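Local coordinates for uncharacterized protein (Azotobacter vinelandii, PDB 6RK0) that probably works as a low-potential flavocytochrome terminal oxidase that carries FAD and heme b and is associated with the iron-only nitrogenase, at residues N110-L116 / A169-T175; L44-M50 / Q86-V92; F80-H85 / R119-I123. One frame throughout, in Å; residues are numbered along the deposited sequence.

Contact 1 (N110-L116 / A169-T175); sequences NFRSVML and ASCKVRT. With FAD (flavin-adenine dinucleotide), chain G.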
loop_
_atom_site.group_PDB
_atom_site.type_symbol
_atom_site.label_atom_id
_atom_site.label_comp_id
_atom_site.label_asym_id
_atom_site.label_seq_id
_atom_site.Cartn_x
_atom_site.Cartn_y
_atom_site.Cartn_z
ATOM N N ASN A 110 -0.394 -12.831 6.583
ATOM C CA ASN A 110 -0.326 -13.443 5.260
ATOM C C ASN A 110 -0.347 -12.311 4.249
ATOM O O ASN A 110 -1.018 -11.287 4.442
ATOM C CB ASN A 110 -1.448 -14.441 5.057
ATOM C CG ASN A 110 -1.181 -15.721 5.831
ATOM O OD1 ASN A 110 0.002 -16.086 6.018
ATOM N ND2 ASN A 110 -2.220 -16.398 6.273
ATOM N N PHE A 111 0.403 -12.475 3.171
ATOM C CA PHE A 111 0.615 -11.369 2.243
ATOM C C PHE A 111 1.239 -11.897 0.964
ATOM O O PHE A 111 1.809 -13.004 0.922
ATOM C CB PHE A 111 1.534 -10.294 2.860
ATOM C CG PHE A 111 2.926 -10.760 3.151
ATOM C CD1 PHE A 111 3.935 -10.680 2.186
ATOM C CD2 PHE A 111 3.248 -11.310 4.378
ATOM C CE1 PHE A 111 5.227 -11.130 2.469
ATOM C CE2 PHE A 111 4.562 -11.746 4.658
ATOM C CZ PHE A 111 5.538 -11.632 3.694
ATOM N N ARG A 112 1.213 -11.028 -0.036
ATOM C CA ARG A 112 2.010 -11.158 -1.258
ATOM C C ARG A 112 2.678 -9.826 -1.502
ATOM O O ARG A 112 1.998 -8.791 -1.446
ATOM C CB ARG A 112 1.110 -11.500 -2.462
ATOM C CG ARG A 112 0.482 -12.877 -2.387
ATOM C CD ARG A 112 -0.741 -12.990 -3.284
ATOM N NE ARG A 112 -1.860 -12.286 -2.676
ATOM C CZ ARG A 112 -2.998 -12.038 -3.317
ATOM N NH1 ARG A 112 -3.107 -12.284 -4.625
ATOM N NH2 ARG A 112 -4.025 -11.526 -2.672
ATOM N N SER A 113 3.972 -9.812 -1.804
ATOM C CA SER A 113 4.616 -8.553 -2.141
ATOM C C SER A 113 5.712 -8.760 -3.161
ATOM O O SER A 113 6.412 -9.790 -3.152
ATOM C CB SER A 113 5.121 -7.768 -0.958
ATOM O OG SER A 113 6.074 -8.454 -0.250
ATOM N N VAL A 114 5.864 -7.768 -4.025
ATOM C CA VAL A 114 6.929 -7.773 -5.022
ATOM C C VAL A 114 7.589 -6.408 -5.039
ATOM O O VAL A 114 6.912 -5.376 -4.918
ATOM C CB VAL A 114 6.435 -8.217 -6.418
ATOM C CG1 VAL A 114 5.330 -7.302 -6.934
ATOM C CG2 VAL A 114 7.610 -8.334 -7.424
ATOM N N MET A 115 8.915 -6.415 -5.175
ATOM C CA MET A 115 9.707 -5.207 -5.385
ATOM C C MET A 115 10.365 -5.355 -6.746
ATOM O O MET A 115 11.034 -6.360 -7.022
ATOM C CB MET A 115 10.766 -5.005 -4.305
ATOM C CG MET A 115 10.167 -4.750 -2.936
ATOM S SD MET A 115 11.475 -4.538 -1.723
ATOM C CE MET A 115 10.514 -4.374 -0.212
ATOM N N LEU A 116 10.196 -4.338 -7.574
ATOM C CA LEU A 116 10.849 -4.194 -8.874
ATOM C C LEU A 116 11.864 -3.084 -8.787
ATOM O O LEU A 116 11.541 -1.963 -8.354
ATOM C CB LEU A 116 9.835 -3.810 -9.958
ATOM C CG LEU A 116 8.619 -4.684 -10.127
ATOM C CD1 LEU A 116 7.758 -4.183 -11.254
ATOM C CD2 LEU A 116 8.972 -6.156 -10.307
ATOM N N ALA A 169 13.397 -8.429 -9.985
ATOM C CA ALA A 169 12.263 -8.516 -9.055
ATOM C C ALA A 169 12.514 -9.539 -7.961
ATOM O O ALA A 169 13.022 -10.639 -8.206
ATOM C CB ALA A 169 10.999 -8.983 -9.812
ATOM N N SER A 170 12.063 -9.194 -6.757
ATOM C CA SER A 170 11.983 -10.137 -5.650
ATOM C C SER A 170 10.550 -10.171 -5.151
ATOM O O SER A 170 9.892 -9.120 -5.045
ATOM C CB SER A 170 12.922 -9.753 -4.517
ATOM O OG SER A 170 12.695 -8.430 -4.083
ATOM N N CYS A 171 10.078 -11.368 -4.799
ATOM C CA CYS A 171 8.800 -11.506 -4.127
ATOM C C CYS A 171 8.967 -12.154 -2.767
ATOM O O CYS A 171 9.887 -12.968 -2.566
ATOM C CB CYS A 171 7.801 -12.360 -4.896
ATOM S SG CYS A 171 7.664 -12.015 -6.639
ATOM N N LYS A 172 8.041 -11.859 -1.852
ATOM C CA LYS A 172 7.850 -12.638 -0.650
ATOM C C LYS A 172 6.372 -12.933 -0.548
ATOM O O LYS A 172 5.538 -12.058 -0.822
ATOM C CB LYS A 172 8.355 -11.937 0.647
ATOM C CG LYS A 172 9.868 -11.825 0.721
ATOM C CD LYS A 172 10.343 -11.007 1.896
ATOM C CE LYS A 172 10.195 -11.656 3.292
ATOM N NZ LYS A 172 10.682 -10.723 4.356
ATOM N N VAL A 173 6.042 -14.164 -0.148
ATOM C CA VAL A 173 4.660 -14.608 0.002
ATOM C C VAL A 173 4.552 -15.410 1.276
ATOM O O VAL A 173 5.362 -16.321 1.497
ATOM C CB VAL A 173 4.214 -15.475 -1.203
ATOM C CG1 VAL A 173 2.808 -16.027 -0.975
ATOM C CG2 VAL A 173 4.297 -14.671 -2.499
ATOM N N ARG A 174 3.529 -15.115 2.079
ATOM C CA ARG A 174 3.171 -15.960 3.210
ATOM C C ARG A 174 1.710 -16.329 3.091
ATOM O O ARG A 174 0.866 -15.454 2.842
ATOM C CB ARG A 174 3.421 -15.299 4.565
ATOM C CG ARG A 174 3.366 -16.322 5.709
ATOM C CD ARG A 174 3.091 -15.651 7.053
ATOM N NE ARG A 174 3.298 -16.562 8.176
ATOM C CZ ARG A 174 2.448 -17.513 8.569
ATOM N NH1 ARG A 174 1.237 -17.636 8.040
ATOM N NH2 ARG A 174 2.835 -18.331 9.565
ATOM N N THR A 175 1.421 -17.614 3.301
ATOM C CA THR A 175 0.075 -18.147 3.372
ATOM C C THR A 175 -0.035 -19.071 4.588
ATOM O O THR A 175 0.971 -19.501 5.139
ATOM C CB THR A 175 -0.305 -18.964 2.112
ATOM O OG1 THR A 175 0.582 -20.090 1.983
ATOM C CG2 THR A 175 -0.217 -18.138 0.824
HETATM P PA FAD G . 16.250 -7.940 3.431
HETATM O O1A FAD G . 16.054 -9.407 3.348
HETATM O O2A FAD G . 17.499 -7.436 4.078
HETATM O O5B FAD G . 16.087 -7.297 1.986
HETATM C C5B FAD G . 16.935 -7.754 0.911
HETATM C C4B FAD G . 16.143 -7.768 -0.370
HETATM O O4B FAD G . 15.010 -8.649 -0.217
HETATM C C3B FAD G . 15.513 -6.445 -0.774
HETATM O O3B FAD G . 16.446 -5.558 -1.354
HETATM C C2B FAD G . 14.383 -6.904 -1.692
HETATM O O2B FAD G . 14.899 -7.133 -2.980
HETATM C C1B FAD G . 13.937 -8.207 -1.028
HETATM N N9A FAD G . 12.768 -8.033 -0.166
HETATM C C8A FAD G . 12.733 -7.672 1.151
HETATM N N7A FAD G . 11.519 -7.534 1.617
HETATM C C5A FAD G . 10.701 -7.806 0.536
HETATM C C6A FAD G . 9.295 -7.823 0.385
HETATM N N6A FAD G . 8.422 -7.512 1.362
HETATM N N1A FAD G . 8.804 -8.122 -0.841
HETATM C C2A FAD G . 9.661 -8.405 -1.825
HETATM N N3A FAD G . 10.995 -8.417 -1.811
HETATM C C4A FAD G . 11.457 -8.119 -0.571
HETATM N N1 FAD G . 8.304 -6.635 8.247
HETATM C C2 FAD G . 8.528 -6.271 9.546
HETATM O O2 FAD G . 9.661 -6.312 10.046
HETATM N N3 FAD G . 7.488 -5.813 10.324
HETATM C C4 FAD G . 6.198 -5.685 9.908
HETATM O O4 FAD G . 5.329 -5.207 10.637
HETATM C C4X FAD G . 5.966 -6.127 8.550
HETATM N N5 FAD G . 4.712 -6.072 8.064
HETATM C C5X FAD G . 4.518 -6.419 6.726
HETATM C C6 FAD G . 3.228 -6.303 6.175
HETATM C C7 FAD G . 2.990 -6.608 4.835
HETATM C C7M FAD G . 1.590 -6.495 4.270
HETATM C C8 FAD G . 4.069 -7.026 4.026
HETATM C C8M FAD G . 3.884 -7.283 2.569
HETATM C C9 FAD G . 5.335 -7.175 4.587
HETATM C C9A FAD G . 5.579 -6.857 5.910
HETATM N N10 FAD G . 6.854 -7.001 6.502
HETATM C C10 FAD G . 7.085 -6.563 7.794
HETATM C "C1'" FAD G . 8.017 -7.487 5.740
HETATM C "C2'" FAD G . 8.860 -6.348 5.194
HETATM O "O2'" FAD G . 8.272 -5.854 4.003
HETATM C "C3'" FAD G . 10.278 -6.828 4.897
HETATM O "O3'" FAD G . 10.228 -7.915 3.984
HETATM C "C4'" FAD G . 11.040 -7.253 6.146
HETATM O "O4'" FAD G . 10.946 -6.228 7.135
HETATM C "C5'" FAD G . 12.498 -7.479 5.840
HETATM O "O5'" FAD G . 13.050 -6.302 5.213
HETATM P P FAD G . 14.607 -6.102 5.058
HETATM O O1P FAD G . 15.321 -6.254 6.375
HETATM O O2P FAD G . 14.813 -4.813 4.277
HETATM O O3P FAD G . 14.950 -7.339 4.108
#

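Contact 2 (L44-M50 / Q86-V92); sequences LAHVGCM and QDICLTV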
loop_
_atom_site.group_PDB
_atom_site.type_symbol
_atom_site.label_atom_id
_atom_site.label_comp_id
_atom_site.label_asym_id
_atom_site.label_seq_id
_atom_site.Cartn_x
_atom_site.Cartn_y
_atom_site.Cartn_z
ATOM N N LEU A 44 -2.584 -1.202 -7.339
ATOM C CA LEU A 44 -1.971 -0.197 -6.470
ATOM C C LEU A 44 -0.514 -0.522 -6.147
ATOM O O LEU A 44 -0.226 -1.547 -5.485
ATOM C CB LEU A 44 -2.771 -0.056 -5.170
ATOM C CG LEU A 44 -2.229 0.934 -4.142
ATOM C CD1 LEU A 44 -2.140 2.343 -4.713
ATOM C CD2 LEU A 44 -3.052 0.903 -2.861
ATOM N N ALA A 45 0.382 0.393 -6.542
ATOM C CA ALA A 45 1.817 0.317 -6.251
ATOM C C ALA A 45 2.237 1.479 -5.371
ATOM O O ALA A 45 1.517 2.480 -5.241
ATOM C CB ALA A 45 2.615 0.356 -7.549
ATOM N N HIS A 46 3.455 1.371 -4.858
ATOM C CA HIS A 46 4.109 2.444 -4.128
ATOM C C HIS A 46 5.508 2.593 -4.702
ATOM O O HIS A 46 6.319 1.664 -4.645
ATOM C CB HIS A 46 4.155 2.130 -2.617
ATOM C CG HIS A 46 2.809 2.203 -1.980
ATOM N ND1 HIS A 46 1.887 1.184 -2.049
ATOM C CD2 HIS A 46 2.175 3.228 -1.348
ATOM C CE1 HIS A 46 0.758 1.604 -1.488
ATOM N NE2 HIS A 46 0.901 2.833 -1.044
ATOM N N VAL A 47 5.794 3.761 -5.271
ATOM C CA VAL A 47 7.055 4.020 -5.972
ATOM C C VAL A 47 7.976 4.828 -5.082
ATOM O O VAL A 47 7.581 5.907 -4.597
ATOM C CB VAL A 47 6.810 4.745 -7.309
ATOM C CG1 VAL A 47 8.140 5.144 -7.960
ATOM C CG2 VAL A 47 6.003 3.874 -8.242
ATOM N N GLY A 48 9.204 4.337 -4.898
ATOM C CA GLY A 48 10.220 5.039 -4.108
ATOM C C GLY A 48 11.142 5.798 -5.046
ATOM O O GLY A 48 11.636 5.250 -6.024
ATOM N N CYS A 49 11.384 7.066 -4.716
ATOM C CA CYS A 49 12.204 7.918 -5.578
ATOM C C CYS A 49 12.764 9.033 -4.708
ATOM O O CYS A 49 12.010 9.692 -3.988
ATOM C CB CYS A 49 11.349 8.457 -6.729
ATOM S SG CYS A 49 12.327 9.337 -7.989
ATOM N N MET A 50 14.080 9.264 -4.805
ATOM C CA MET A 50 14.709 10.355 -4.066
ATOM C C MET A 50 14.395 11.680 -4.732
ATOM O O MET A 50 14.766 11.884 -5.897
ATOM C CB MET A 50 16.227 10.127 -4.048
ATOM C CG MET A 50 17.046 11.315 -3.573
ATOM S SD MET A 50 16.747 11.717 -1.867
ATOM C CE MET A 50 16.705 10.102 -1.263
ATOM N N GLN A 86 17.915 8.038 -11.808
ATOM C CA GLN A 86 18.180 7.219 -10.626
ATOM C C GLN A 86 17.439 5.899 -10.747
ATOM O O GLN A 86 16.355 5.833 -11.325
ATOM C CB GLN A 86 17.752 7.931 -9.338
ATOM C CG GLN A 86 16.255 8.120 -9.238
ATOM C CD GLN A 86 15.884 8.841 -7.962
ATOM O OE1 GLN A 86 15.740 8.209 -6.892
ATOM N NE2 GLN A 86 15.804 10.163 -8.016
ATOM N N ASP A 87 18.010 4.870 -10.138
ATOM C CA ASP A 87 17.320 3.607 -9.985
ATOM C C ASP A 87 16.282 3.748 -8.865
ATOM O O ASP A 87 16.571 4.296 -7.798
ATOM C CB ASP A 87 18.289 2.479 -9.623
ATOM C CG ASP A 87 19.164 2.009 -10.775
ATOM O OD1 ASP A 87 19.158 2.636 -11.863
ATOM O OD2 ASP A 87 19.892 1.003 -10.587
ATOM N N ILE A 88 15.080 3.253 -9.130
ATOM C CA ILE A 88 13.952 3.317 -8.204
ATOM C C ILE A 88 13.572 1.931 -7.707
ATOM O O ILE A 88 14.060 0.897 -8.175
ATOM C CB ILE A 88 12.757 4.048 -8.832
ATOM C CG1 ILE A 88 12.241 3.298 -10.067
ATOM C CG2 ILE A 88 13.096 5.514 -9.096
ATOM C CD1 ILE A 88 10.891 3.761 -10.571
ATOM N N CYS A 89 12.643 1.933 -6.748
ATOM C CA CYS A 89 11.992 0.718 -6.269
ATOM C C CYS A 89 10.499 0.917 -6.464
ATOM O O CYS A 89 9.943 1.893 -5.978
ATOM C CB CYS A 89 12.288 0.515 -4.792
ATOM S SG CYS A 89 11.476 -0.925 -4.016
ATOM N N LEU A 90 9.842 -0.037 -7.109
ATOM C CA LEU A 90 8.380 -0.050 -7.234
ATOM C C LEU A 90 7.901 -1.270 -6.446
ATOM O O LEU A 90 8.247 -2.415 -6.780
ATOM C CB LEU A 90 7.978 -0.081 -8.706
ATOM C CG LEU A 90 6.481 0.034 -8.990
ATOM C CD1 LEU A 90 6.254 0.592 -10.393
ATOM C CD2 LEU A 90 5.775 -1.321 -8.826
ATOM N N THR A 91 7.152 -1.028 -5.371
ATOM C CA THR A 91 6.662 -2.082 -4.499
ATOM C C THR A 91 5.171 -2.258 -4.693
ATOM O O THR A 91 4.410 -1.277 -4.725
ATOM C CB THR A 91 6.993 -1.748 -3.032
ATOM O OG1 THR A 91 8.416 -1.793 -2.910
ATOM C CG2 THR A 91 6.328 -2.721 -2.063
ATOM N N VAL A 92 4.728 -3.511 -4.760
ATOM C CA VAL A 92 3.320 -3.852 -4.818
ATOM C C VAL A 92 3.061 -4.813 -3.685
ATOM O O VAL A 92 3.652 -5.898 -3.637
ATOM C CB VAL A 92 2.944 -4.466 -6.177
ATOM C CG1 VAL A 92 1.487 -4.893 -6.150
ATOM C CG2 VAL A 92 3.207 -3.464 -7.302
#

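Contact 3 (F80-H85 / R119-I123); sequences FKALEH and RAELI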
loop_
_atom_site.group_PDB
_atom_site.type_symbol
_atom_site.label_atom_id
_atom_site.label_comp_id
_atom_site.label_asym_id
_atom_site.label_seq_id
_atom_site.Cartn_x
_atom_site.Cartn_y
_atom_site.Cartn_z
ATOM N N PHE A 80 8.334 12.088 -12.639
ATOM C CA PHE A 80 8.696 11.756 -14.008
ATOM C C PHE A 80 9.996 12.414 -14.411
ATOM O O PHE A 80 10.779 11.833 -15.162
ATOM C CB PHE A 80 7.510 12.079 -14.917
ATOM C CG PHE A 80 6.305 11.267 -14.538
ATOM C CD1 PHE A 80 6.246 9.922 -14.879
ATOM C CD2 PHE A 80 5.321 11.812 -13.705
ATOM C CE1 PHE A 80 5.208 9.141 -14.416
ATOM C CE2 PHE A 80 4.314 11.031 -13.230
ATOM C CZ PHE A 80 4.239 9.698 -13.580
ATOM N N LYS A 81 10.295 13.587 -13.872
ATOM C CA LYS A 81 11.627 14.162 -14.066
ATOM C C LYS A 81 12.699 13.393 -13.287
ATOM O O LYS A 81 13.777 13.084 -13.804
ATOM C CB LYS A 81 11.606 15.629 -13.654
ATOM C CG LYS A 81 12.949 16.269 -13.841
ATOM C CD LYS A 81 12.936 17.754 -13.512
ATOM C CE LYS A 81 14.335 18.348 -13.696
ATOM N NZ LYS A 81 14.370 19.809 -13.412
ATOM N N ALA A 82 12.413 13.040 -12.056
ATOM C CA ALA A 82 13.425 12.435 -11.207
ATOM C C ALA A 82 13.789 11.015 -11.621
ATOM O O ALA A 82 14.935 10.591 -11.441
ATOM C CB ALA A 82 12.975 12.488 -9.759
ATOM N N LEU A 83 12.861 10.267 -12.201
ATOM C CA LEU A 83 13.143 8.859 -12.464
ATOM C C LEU A 83 14.150 8.674 -13.592
ATOM O O LEU A 83 14.743 7.602 -13.697
ATOM C CB LEU A 83 11.853 8.067 -12.657
ATOM C CG LEU A 83 10.999 8.427 -13.852
ATOM C CD1 LEU A 83 11.538 7.859 -15.156
ATOM C CD2 LEU A 83 9.529 7.890 -13.663
ATOM N N GLU A 84 14.397 9.695 -14.403
ATOM C CA GLU A 84 15.294 9.465 -15.526
ATOM C C GLU A 84 16.747 9.271 -15.093
ATOM O O GLU A 84 17.552 8.723 -15.853
ATOM C CB GLU A 84 15.138 10.582 -16.559
ATOM C CG GLU A 84 13.786 10.516 -17.265
ATOM C CD GLU A 84 13.755 11.331 -18.536
ATOM O OE1 GLU A 84 13.757 12.575 -18.425
ATOM O OE2 GLU A 84 13.734 10.728 -19.634
ATOM N N HIS A 85 17.096 9.701 -13.897
ATOM C CA HIS A 85 18.489 9.750 -13.478
ATOM C C HIS A 85 18.789 8.959 -12.205
ATOM O O HIS A 85 19.843 9.160 -11.596
ATOM C CB HIS A 85 18.924 11.204 -13.338
ATOM C CG HIS A 85 18.683 12.010 -14.580
ATOM N ND1 HIS A 85 19.329 11.749 -15.769
ATOM C CD2 HIS A 85 17.839 13.040 -14.829
ATOM C CE1 HIS A 85 18.909 12.596 -16.692
ATOM N NE2 HIS A 85 18.005 13.390 -16.147
ATOM N N ARG A 119 16.009 1.115 -13.561
ATOM C CA ARG A 119 15.913 2.422 -14.189
ATOM C C ARG A 119 14.654 2.445 -15.050
ATOM O O ARG A 119 14.569 1.744 -16.068
ATOM C CB ARG A 119 17.161 2.700 -15.025
ATOM C CG ARG A 119 17.264 4.114 -15.556
ATOM C CD ARG A 119 17.422 5.152 -14.474
ATOM N NE ARG A 119 18.551 4.902 -13.588
ATOM C CZ ARG A 119 19.703 5.567 -13.631
ATOM N NH1 ARG A 119 19.911 6.524 -14.541
ATOM N NH2 ARG A 119 20.647 5.266 -12.730
ATOM N N ALA A 120 13.684 3.258 -14.644
ATOM C CA ALA A 120 12.478 3.441 -15.414
ATOM C C ALA A 120 12.765 4.338 -16.615
ATOM O O ALA A 120 13.770 5.051 -16.672
ATOM C CB ALA A 120 11.400 4.051 -14.520
ATOM N N GLU A 121 11.843 4.298 -17.571
ATOM C CA GLU A 121 11.951 5.014 -18.828
ATOM C C GLU A 121 10.657 5.744 -19.123
ATOM O O GLU A 121 9.577 5.186 -18.922
ATOM C CB GLU A 121 12.187 4.009 -20.001
ATOM C CG GLU A 121 13.407 3.101 -19.775
ATOM C CD GLU A 121 13.550 1.977 -20.796
ATOM O OE1 GLU A 121 12.864 1.984 -21.857
ATOM O OE2 GLU A 121 14.375 1.062 -20.525
ATOM N N LEU A 122 10.757 6.974 -19.613
ATOM C CA LEU A 122 9.556 7.706 -20.017
ATOM C C LEU A 122 9.206 7.394 -21.464
ATOM O O LEU A 122 10.078 7.206 -22.305
ATOM C CB LEU A 122 9.753 9.209 -19.964
ATOM C CG LEU A 122 9.973 9.787 -18.591
ATOM C CD1 LEU A 122 10.135 11.297 -18.711
ATOM C CD2 LEU A 122 8.879 9.406 -17.568
ATOM N N ILE A 123 7.914 7.383 -21.761
ATOM C CA ILE A 123 7.471 7.263 -23.147
ATOM C C ILE A 123 7.406 8.667 -23.740
ATOM O O ILE A 123 6.552 9.465 -23.364
ATOM C CB ILE A 123 6.108 6.573 -23.223
ATOM C CG1 ILE A 123 6.158 5.202 -22.576
ATOM C CG2 ILE A 123 5.648 6.504 -24.672
ATOM C CD1 ILE A 123 4.923 4.443 -22.705
HETATM O O HOH W 1 14.044 5.184 -12.655
HETATM O O HOH W 2 13.385 8.042 -20.009
#

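Contact 1 (N110-L116 / A169-T175)
Asn110 and Arg174 make the one side-chain hydrogen bond between these antiparallel strands. Arg174 NH1 donates to Asn110 OD1 at 2.8 Å, nearly straight at 166°. OD1 lies in the guanidinium plane, and the amide is turned 26° from it. Asn110 ND2 and Arg174 NH2 tie the two side chains to the backbone carbonyls of Gly176 and Pro177, which fixes their rotation. An alanine in place of Asn110 would probably leave Arg174 NH1 with only a weak bond to Gly176 O and take the ND2 donor from that oxygen.

The backbones are joined by six hydrogen bonds, in the hydrogen-bonded pairs Phe111–Arg174, Ser113–Lys172 and Met115–Ser170. The side chains of these pairs share the face that carries FAD. On the face away from the cofactor the contact is apolar, and Leu116 CD2 meets Ala169 CB at 3.5 Å.

Two flat groups lie on the FAD side. One face of the Phe111 ring has Arg174 N over its centre, and the other faces the flavin, with Phe111 CD1 3.4 Å from FAD C8M. The adenine is sandwiched: Met115 CE is 3.5 Å from FAD C5A on one side, and Lys172 CD packs on the opposite side.

The polar contacts to FAD are precise. With chi1 at 61°, Ser113 OG points to the adenine and donates to FAD N1A at 2.8 Å. Ser170 OG donates to FAD N3A at 2.8 Å and accepts from the ribose hydroxyl O2B. Lys172 NZ donates to FAD O3' at 2.9 Å and also to a heme propionate oxygen, O2A.

Two serines thus read the adenine ring nitrogens, and one lysine joins both cofactors, where its probable positive charge would offset the propionate.

Contact 2 (L44-M50 / Q86-V92)
The carboxamide of Gln86 and the backbone of Met50 pair through two hydrogen bonds. Gln86 NE2 donates to Met50 O at 2.9 Å, on a lone pair of that carbonyl and close to the amide plane of Gln86. Gln86 OE1 accepts from Met50 N at 2.9 Å, with the donor tilted 21° from the carbonyl plane. Gln86 CG sits between the backbone N and the carbonyl carbon (chi1 67°), and the extended chain beyond it brings the amide to Met50. Cys49 SG sits over one face of the amide, 3.6 Å from Gln86 CD. The His46 ring has Thr91 O at its edge. It stacks on His46 of the second subunit, and its NE2 bonds to Ser93 OG of that subunit.

Farther along the strands, His46 and Thr91 exchange two backbone bonds, and Gly48 N donates to Cys89 O at 2.8 Å.

The face with Val47 and Leu90 is apolar. Val47 CG2 meets Leu90 CD1 at 3.9 Å, and Val47 CG1 reaches Ile88 CD1 at 4.0 Å. Ala45 CB touches both Leu90 CD2 and Val92 CG2.

This face builds the interior and the His46 face meets the partner subunit, as in the dimeric split-barrel fold of the pyridoxamine 5'-phosphate oxidase family.

Contact 3 (F80-H85 / R119-I123)
Leu122 reaches from its strand into the angle between Phe80, Leu83 and Glu84. Its CB points toward the helical segment. CG is anti to the carbonyl carbon (chi1 -66°) and comes 4.0 Å from Glu84 OE2. From there the branches divide. CD1 packs against the carboxylate carbon of Glu84 (CD) and the carbonyl oxygen of Phe80 (O), 3.6 Å from each. CD2 goes to the apolar side, meeting the edge of the Phe80 ring at CD1, 3.8 Å away, and Leu83 CD1 at 3.9 Å.

Leu83 CD1 also meets Ala120 CB. One water links Leu83 O to Ala120 N, and another links the Glu84 carboxylate, through OE2, to Leu122 N. Each water donates a hydrogen bond to the first atom and accepts one from the second. Arg119 adds a weak bond of 3.5 Å from NH1 to Glu84 O, and the carbonyl carbon of His85 lies over one face of its guanidinium. The stronger partner of Arg119 is Asp87, through NE.

Segment 80-85 holds the last residues of helix 78-82 and what follows them. It packs by Phe80 and Leu83 on Trp71 of strand 68-74 and Ala162 of strand 159-165. The latter strand pairs with 121-122.

How the contacts relate
All three contacts reach one antiparallel sheet. Contacts 1 and 2 lie 15 Å apart, centre to centre, and share a boundary: strands 88-100 and 108-118 are neighbours, with probable backbone bonds joining Val114 to Val92 and Leu116 to Leu90. Contact 3 is 11 Å from contact 2 and 25 Å from contact 1, again between centres. The Asp87–Arg119 salt bridge ties it to contact 2. Along the chain contact 2 closes before contact 1 opens, while contact 3 crosses both. Contact 3 packs helix 78-82 and what follows against strand 121-122. The FAD site at contact 1 is completed by Pro59, His72 and Arg78 of the second subunit, consistent with cofactor binding depending on the dimer.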